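Local coordinates for protein glucose-6-phosphate dehydrogenase (PDB 5AQ1) that catalyses the NADP-dependent oxidation of glucose 6-phosphate to 6-phosphogluconolactone, the entry step of the pentose phosphate pathway, at residues F207-Q219 with S444-V458. Sequence-based numbering, arbitrary orientation.
Sequences FRIDHYLGKEMVQ and SLIHEALLGNSTNFV. With BG6 (6-O-phosphono-beta-D-glucopyranose), chain F.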
loop_
_atom_site.group_PDB
_atom_site.type_symbol
_atom_site.label_atom_id
_atom_site.label_comp_id
_atom_site.label_asym_id
_atom_site.label_seq_id
_atom_site.Cartn_x
_atom_site.Cartn_y
_atom_site.Cartn_z
ATOM N N PHE B 207 29.614 8.140 26.188
ATOM C CA PHE B 207 28.877 8.931 25.216
ATOM C C PHE B 207 29.769 9.200 24.006
ATOM O O PHE B 207 30.495 10.192 23.965
ATOM C CB PHE B 207 28.416 10.242 25.861
ATOM C CG PHE B 207 27.258 10.072 26.796
ATOM C CD1 PHE B 207 27.422 9.452 28.023
ATOM C CD2 PHE B 207 25.996 10.516 26.442
ATOM C CE1 PHE B 207 26.351 9.282 28.883
ATOM C CE2 PHE B 207 24.918 10.353 27.295
ATOM C CZ PHE B 207 25.094 9.735 28.520
ATOM N N ARG B 208 29.724 8.298 23.030
ATOM C CA ARG B 208 30.541 8.434 21.823
ATOM C C ARG B 208 29.943 9.467 20.870
ATOM O O ARG B 208 28.809 9.312 20.405
ATOM C CB ARG B 208 30.684 7.088 21.112
ATOM C CG ARG B 208 31.430 6.055 21.931
ATOM C CD ARG B 208 31.615 4.747 21.182
ATOM N NE ARG B 208 31.908 3.655 22.102
ATOM C CZ ARG B 208 31.008 3.075 22.892
ATOM N NH1 ARG B 208 29.739 3.476 22.882
ATOM N NH2 ARG B 208 31.375 2.086 23.699
ATOM N N ILE B 209 30.716 10.511 20.584
ATOM C CA ILE B 209 30.257 11.599 19.732
ATOM C C ILE B 209 30.293 11.204 18.265
ATOM O O ILE B 209 31.290 10.670 17.779
ATOM C CB ILE B 209 31.129 12.868 19.888
ATOM C CG1 ILE B 209 30.959 13.478 21.282
ATOM C CG2 ILE B 209 30.787 13.901 18.812
ATOM C CD1 ILE B 209 29.676 14.261 21.487
ATOM N N ASP B 210 29.181 11.456 17.584
ATOM C CA ASP B 210 29.178 11.671 16.143
ATOM C C ASP B 210 28.439 12.985 15.952
ATOM O O ASP B 210 27.210 13.031 16.043
ATOM C CB ASP B 210 28.484 10.534 15.398
ATOM C CG ASP B 210 28.609 10.667 13.892
ATOM O OD1 ASP B 210 28.508 11.802 13.368
ATOM O OD2 ASP B 210 28.807 9.631 13.227
ATOM N N HIS B 211 29.186 14.055 15.694
ATOM C CA HIS B 211 28.636 15.397 15.865
ATOM C C HIS B 211 27.558 15.762 14.844
ATOM O O HIS B 211 26.818 16.718 15.048
ATOM C CB HIS B 211 29.749 16.456 15.939
ATOM C CG HIS B 211 30.184 16.995 14.614
ATOM N ND1 HIS B 211 31.152 16.389 13.842
ATOM C CD2 HIS B 211 29.810 18.108 13.941
ATOM C CE1 HIS B 211 31.340 17.095 12.742
ATOM N NE2 HIS B 211 30.537 18.144 12.778
ATOM N N TYR B 212 27.445 14.986 13.771
ATOM C CA TYR B 212 26.354 15.181 12.815
ATOM C C TYR B 212 24.975 14.943 13.436
ATOM O O TYR B 212 23.990 15.540 12.997
ATOM C CB TYR B 212 26.568 14.321 11.565
ATOM C CG TYR B 212 27.391 15.024 10.507
ATOM C CD1 TYR B 212 28.506 15.793 10.853
ATOM C CD2 TYR B 212 27.055 14.932 9.165
ATOM C CE1 TYR B 212 29.253 16.445 9.891
ATOM C CE2 TYR B 212 27.804 15.577 8.196
ATOM C CZ TYR B 212 28.897 16.335 8.565
ATOM O OH TYR B 212 29.638 16.980 7.603
ATOM N N LEU B 213 24.916 14.112 14.478
ATOM C CA LEU B 213 23.671 13.875 15.217
ATOM C C LEU B 213 23.198 15.067 16.061
ATOM O O LEU B 213 22.124 15.008 16.661
ATOM C CB LEU B 213 23.814 12.649 16.121
ATOM C CG LEU B 213 24.084 11.306 15.442
ATOM C CD1 LEU B 213 24.322 10.237 16.499
ATOM C CD2 LEU B 213 22.931 10.915 14.525
ATOM N N GLY B 214 23.993 16.134 16.121
ATOM C CA GLY B 214 23.584 17.375 16.780
ATOM C C GLY B 214 23.093 18.454 15.828
ATOM O O GLY B 214 22.694 19.537 16.267
ATOM N N LYS B 215 23.127 18.169 14.525
ATOM C CA LYS B 215 22.710 19.135 13.508
ATOM C C LYS B 215 21.194 19.138 13.367
ATOM O O LYS B 215 20.571 18.076 13.327
ATOM C CB LYS B 215 23.370 18.828 12.162
ATOM C CG LYS B 215 24.874 19.034 12.153
ATOM C CD LYS B 215 25.438 19.003 10.742
ATOM C CE LYS B 215 26.959 19.073 10.742
ATOM N NZ LYS B 215 27.466 20.402 11.176
ATOM N N GLU B 216 20.615 20.333 13.279
ATOM C CA GLU B 216 19.162 20.519 13.292
ATOM C C GLU B 216 18.421 19.548 12.376
ATOM O O GLU B 216 17.506 18.852 12.811
ATOM C CB GLU B 216 18.811 21.958 12.899
ATOM C CG GLU B 216 17.324 22.283 12.914
ATOM C CD GLU B 216 16.704 22.176 14.294
ATOM O OE1 GLU B 216 17.361 22.567 15.288
ATOM O OE2 GLU B 216 15.548 21.707 14.390
ATOM N N MET B 217 18.820 19.503 11.111
ATOM C CA MET B 217 18.077 18.736 10.110
ATOM C C MET B 217 18.293 17.227 10.225
ATOM O O MET B 217 17.463 16.450 9.754
ATOM C CB MET B 217 18.410 19.223 8.694
ATOM C CG MET B 217 18.163 20.712 8.466
ATOM S SD MET B 217 16.560 21.331 9.032
ATOM C CE MET B 217 15.454 20.423 7.957
ATOM N N VAL B 218 19.394 16.816 10.852
ATOM C CA VAL B 218 19.630 15.399 11.134
ATOM C C VAL B 218 18.766 14.970 12.320
ATOM O O VAL B 218 18.177 13.885 12.301
ATOM C CB VAL B 218 21.121 15.107 11.403
ATOM C CG1 VAL B 218 21.343 13.637 11.744
ATOM C CG2 VAL B 218 21.958 15.489 10.191
ATOM N N GLN B 219 18.682 15.824 13.343
ATOM C CA GLN B 219 17.787 15.590 14.489
ATOM C C GLN B 219 16.310 15.504 14.086
ATOM O O GLN B 219 15.515 14.836 14.754
ATOM C CB GLN B 219 17.951 16.691 15.542
ATOM C CG GLN B 219 19.286 16.671 16.271
ATOM C CD GLN B 219 19.348 17.673 17.412
ATOM O OE1 GLN B 219 19.304 18.886 17.191
ATOM N NE2 GLN B 219 19.450 17.169 18.641
ATOM N N SER B 444 23.795 20.999 21.360
ATOM C CA SER B 444 22.749 19.994 21.550
ATOM C C SER B 444 23.287 18.757 22.272
ATOM O O SER B 444 22.686 18.272 23.232
ATOM C CB SER B 444 22.166 19.575 20.195
ATOM O OG SER B 444 21.931 20.700 19.355
ATOM N N LEU B 445 24.439 18.270 21.814
ATOM C CA LEU B 445 24.988 16.996 22.281
ATOM C C LEU B 445 25.470 17.054 23.726
ATOM O O LEU B 445 25.117 16.194 24.532
ATOM C CB LEU B 445 26.110 16.521 21.350
ATOM C CG LEU B 445 25.651 16.231 19.913
ATOM C CD1 LEU B 445 26.840 16.012 18.999
ATOM C CD2 LEU B 445 24.722 15.029 19.862
ATOM N N ILE B 446 26.257 18.074 24.057
ATOM C CA ILE B 446 26.712 18.275 25.435
ATOM C C ILE B 446 25.508 18.391 26.375
ATOM O O ILE B 446 25.499 17.795 27.455
ATOM C CB ILE B 446 27.629 19.515 25.557
ATOM C CG1 ILE B 446 28.978 19.233 24.888
ATOM C CG2 ILE B 446 27.853 19.892 27.018
ATOM C CD1 ILE B 446 29.870 20.446 24.743
ATOM N N HIS B 447 24.494 19.147 25.955
ATOM C CA HIS B 447 23.258 19.298 26.728
ATOM C C HIS B 447 22.571 17.955 26.972
ATOM O O HIS B 447 22.116 17.678 28.078
ATOM C CB HIS B 447 22.303 20.262 26.013
ATOM C CG HIS B 447 20.969 20.406 26.678
ATOM N ND1 HIS B 447 20.831 20.779 27.999
ATOM C CD2 HIS B 447 19.712 20.240 26.201
ATOM C CE1 HIS B 447 19.547 20.828 28.308
ATOM N NE2 HIS B 447 18.848 20.506 27.235
ATOM N N GLU B 448 22.509 17.123 25.938
ATOM C CA GLU B 448 21.873 15.815 26.050
ATOM C C GLU B 448 22.694 14.834 26.905
ATOM O O GLU B 448 22.124 13.987 27.598
ATOM C CB GLU B 448 21.598 15.241 24.657
ATOM C CG GLU B 448 20.475 15.966 23.929
ATOM C CD GLU B 448 20.472 15.725 22.431
ATOM O OE1 GLU B 448 20.964 14.666 21.990
ATOM O OE2 GLU B 448 19.971 16.598 21.687
ATOM N N ALA B 449 24.021 14.953 26.856
ATOM C CA ALA B 449 24.901 14.176 27.734
ATOM C C ALA B 449 24.683 14.543 29.206
ATOM O O ALA B 449 24.690 13.670 30.074
ATOM C CB ALA B 449 26.358 14.381 27.351
ATOM N N LEU B 450 24.477 15.831 29.477
ATOM C CA LEU B 450 24.189 16.292 30.835
ATOM C C LEU B 450 22.825 15.826 31.322
ATOM O O LEU B 450 22.649 15.556 32.508
ATOM C CB LEU B 450 24.269 17.820 30.917
ATOM C CG LEU B 450 25.670 18.418 30.757
ATOM C CD1 LEU B 450 25.588 19.918 30.523
ATOM C CD2 LEU B 450 26.538 18.108 31.970
ATOM N N LEU B 451 21.859 15.739 30.410
ATOM C CA LEU B 451 20.538 15.215 30.752
ATOM C C LEU B 451 20.533 13.690 30.882
ATOM O O LEU B 451 19.609 13.125 31.457
ATOM C CB LEU B 451 19.495 15.656 29.721
ATOM C CG LEU B 451 19.159 17.153 29.690
ATOM C CD1 LEU B 451 18.179 17.442 28.559
ATOM C CD2 LEU B 451 18.607 17.643 31.025
ATOM N N GLY B 452 21.552 13.028 30.341
ATOM C CA GLY B 452 21.669 11.575 30.440
ATOM C C GLY B 452 20.940 10.832 29.334
ATOM O O GLY B 452 20.717 9.627 29.446
ATOM N N ASN B 453 20.592 11.550 28.264
ATOM C CA ASN B 453 19.916 10.981 27.110
ATOM C C ASN B 453 20.930 10.501 26.073
ATOM O O ASN B 453 21.609 11.308 25.435
ATOM C CB ASN B 453 18.978 12.018 26.490
ATOM C CG ASN B 453 18.223 11.492 25.283
ATOM O OD1 ASN B 453 18.337 10.322 24.920
ATOM N ND2 ASN B 453 17.445 12.362 24.654
ATOM N N SER B 454 21.003 9.184 25.894
ATOM C CA SER B 454 21.980 8.567 24.991
ATOM C C SER B 454 21.521 8.440 23.539
ATOM O O SER B 454 22.245 7.883 22.720
ATOM C CB SER B 454 22.360 7.182 25.512
ATOM O OG SER B 454 22.949 7.270 26.792
ATOM N N THR B 455 20.336 8.955 23.217
ATOM C CA THR B 455 19.743 8.789 21.885
ATOM C C THR B 455 20.721 9.092 20.750
ATOM O O THR B 455 20.873 8.289 19.826
ATOM C CB THR B 455 18.497 9.685 21.713
ATOM O OG1 THR B 455 17.509 9.322 22.683
ATOM C CG2 THR B 455 17.902 9.546 20.319
ATOM N N ASN B 456 21.386 10.241 20.836
ATOM C CA ASN B 456 22.241 10.737 19.754
ATOM C C ASN B 456 23.728 10.498 19.998
ATOM O O ASN B 456 24.558 11.364 19.720
ATOM C CB ASN B 456 21.964 12.225 19.526
ATOM C CG ASN B 456 20.559 12.478 19.017
ATOM O OD1 ASN B 456 20.090 11.790 18.112
ATOM N ND2 ASN B 456 19.881 13.469 19.586
ATOM N N PHE B 457 24.049 9.315 20.515
ATOM C CA PHE B 457 25.423 8.918 20.774
ATOM C C PHE B 457 25.614 7.488 20.304
ATOM O O PHE B 457 24.712 6.665 20.439
ATOM C CB PHE B 457 25.746 9.046 22.261
ATOM C CG PHE B 457 25.723 10.458 22.758
ATOM C CD1 PHE B 457 24.551 11.025 23.238
ATOM C CD2 PHE B 457 26.872 11.234 22.727
ATOM C CE1 PHE B 457 24.527 12.331 23.686
ATOM C CE2 PHE B 457 26.857 12.543 23.177
ATOM C CZ PHE B 457 25.683 13.092 23.656
ATOM N N VAL B 458 26.800 7.192 19.778
ATOM C CA VAL B 458 27.041 5.927 19.094
ATOM C C VAL B 458 27.257 4.807 20.103
ATOM O O VAL B 458 28.218 4.827 20.869
ATOM C CB VAL B 458 28.252 6.014 18.142
ATOM C CG1 VAL B 458 28.358 4.753 17.296
ATOM C CG2 VAL B 458 28.140 7.243 17.246
HETATM C C1 BG6 F . 34.914 15.917 10.945
HETATM C C2 BG6 F . 35.846 15.298 9.905
HETATM O O1 BG6 F . 34.345 14.896 11.774
HETATM O O5 BG6 F . 33.860 16.625 10.285
HETATM C C3 BG6 F . 36.387 16.389 8.995
HETATM O O2 BG6 F . 36.925 14.611 10.546
HETATM C C4 BG6 F . 35.212 17.119 8.364
HETATM O O3 BG6 F . 37.231 15.852 7.972
HETATM C C5 BG6 F . 34.326 17.697 9.460
HETATM O O4 BG6 F . 35.698 18.149 7.503
HETATM C C6 BG6 F . 33.147 18.468 8.873
HETATM O O6 BG6 F . 32.227 18.839 9.900
HETATM P P BG6 F . 31.093 19.941 9.605
HETATM O O1P BG6 F . 30.360 19.424 8.388
HETATM O O2P BG6 F . 30.241 19.946 10.843
HETATM O O3P BG6 F . 31.884 21.207 9.375
HETATM O O HOH W 1 27.551 6.385 23.380
HETATM O O HOH W 2 26.902 12.615 18.917
HETATM O O HOH W 3 20.003 21.907 16.922
HETATM O O HOH W 4 17.742 15.127 19.405
#
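Phe-207 and Phe-457 both hold CG beside the backbone N (chi1 -75° and -66°), which places their rings next to each other. The pair meets edge to face: the edge of Phe-207 points at the face of Phe-457, with CD2 over the ring centre, the centroids 4.9 Å apart and the planes at 81°. Ala-449 CB and Ser-454 OG also pack near the Phe-207 ring. Helix 441-451 ends just beyond Ala-449 in a Schellman motif at Gly-452. Ile-209 CD1 lies 3.7 Å from Phe-457 CE2 and also reaches Leu-445 CD1.

Next to this pair, Val-458 N donates to Arg-208 O (3.0 Å). The Arg-208 chain runs extended from CG to NE, and a bend at chi4 brings NH1 to Val-458 O, to which it donates (2.9 Å). NH1 also forms a salt bridge with Glu-203. A water links Asp-210 N to Asn-456 O.

Leu-445 packs against the turn at 211-214. Its CD1 touches His-211 CA at 3.7 Å, and its CG lies against Gly-214 CA. Leu-213 CD1 sits 3.4 Å from Asn-456 O. The Gln-219 amide and Glu-448 carboxylate are nearly coplanar, and Gln-219 NE2 points at Glu-448 OE2. Glu-448 OE1 accepts from Asn-456 ND2 at 2.9 Å on its syn side, tilted out of the carboxylate plane, which helps orient the amide.

The side chains of His-211, Tyr-212 and Lys-215 leave the contact and bind the sugar phosphate. His-211 NE2 donates almost straight to O2P (2.7 Å). Lys-215 NZ meets the same oxygen, and Tyr-212 OH bonds weakly to O1P. The contact joins the last strand of the parallel dinucleotide-binding sheet and the following 211-215 segment, which binds the phosphate of glucose 6-phosphate, to the C-terminal domain, behind the substrate site of this dehydrogenase family.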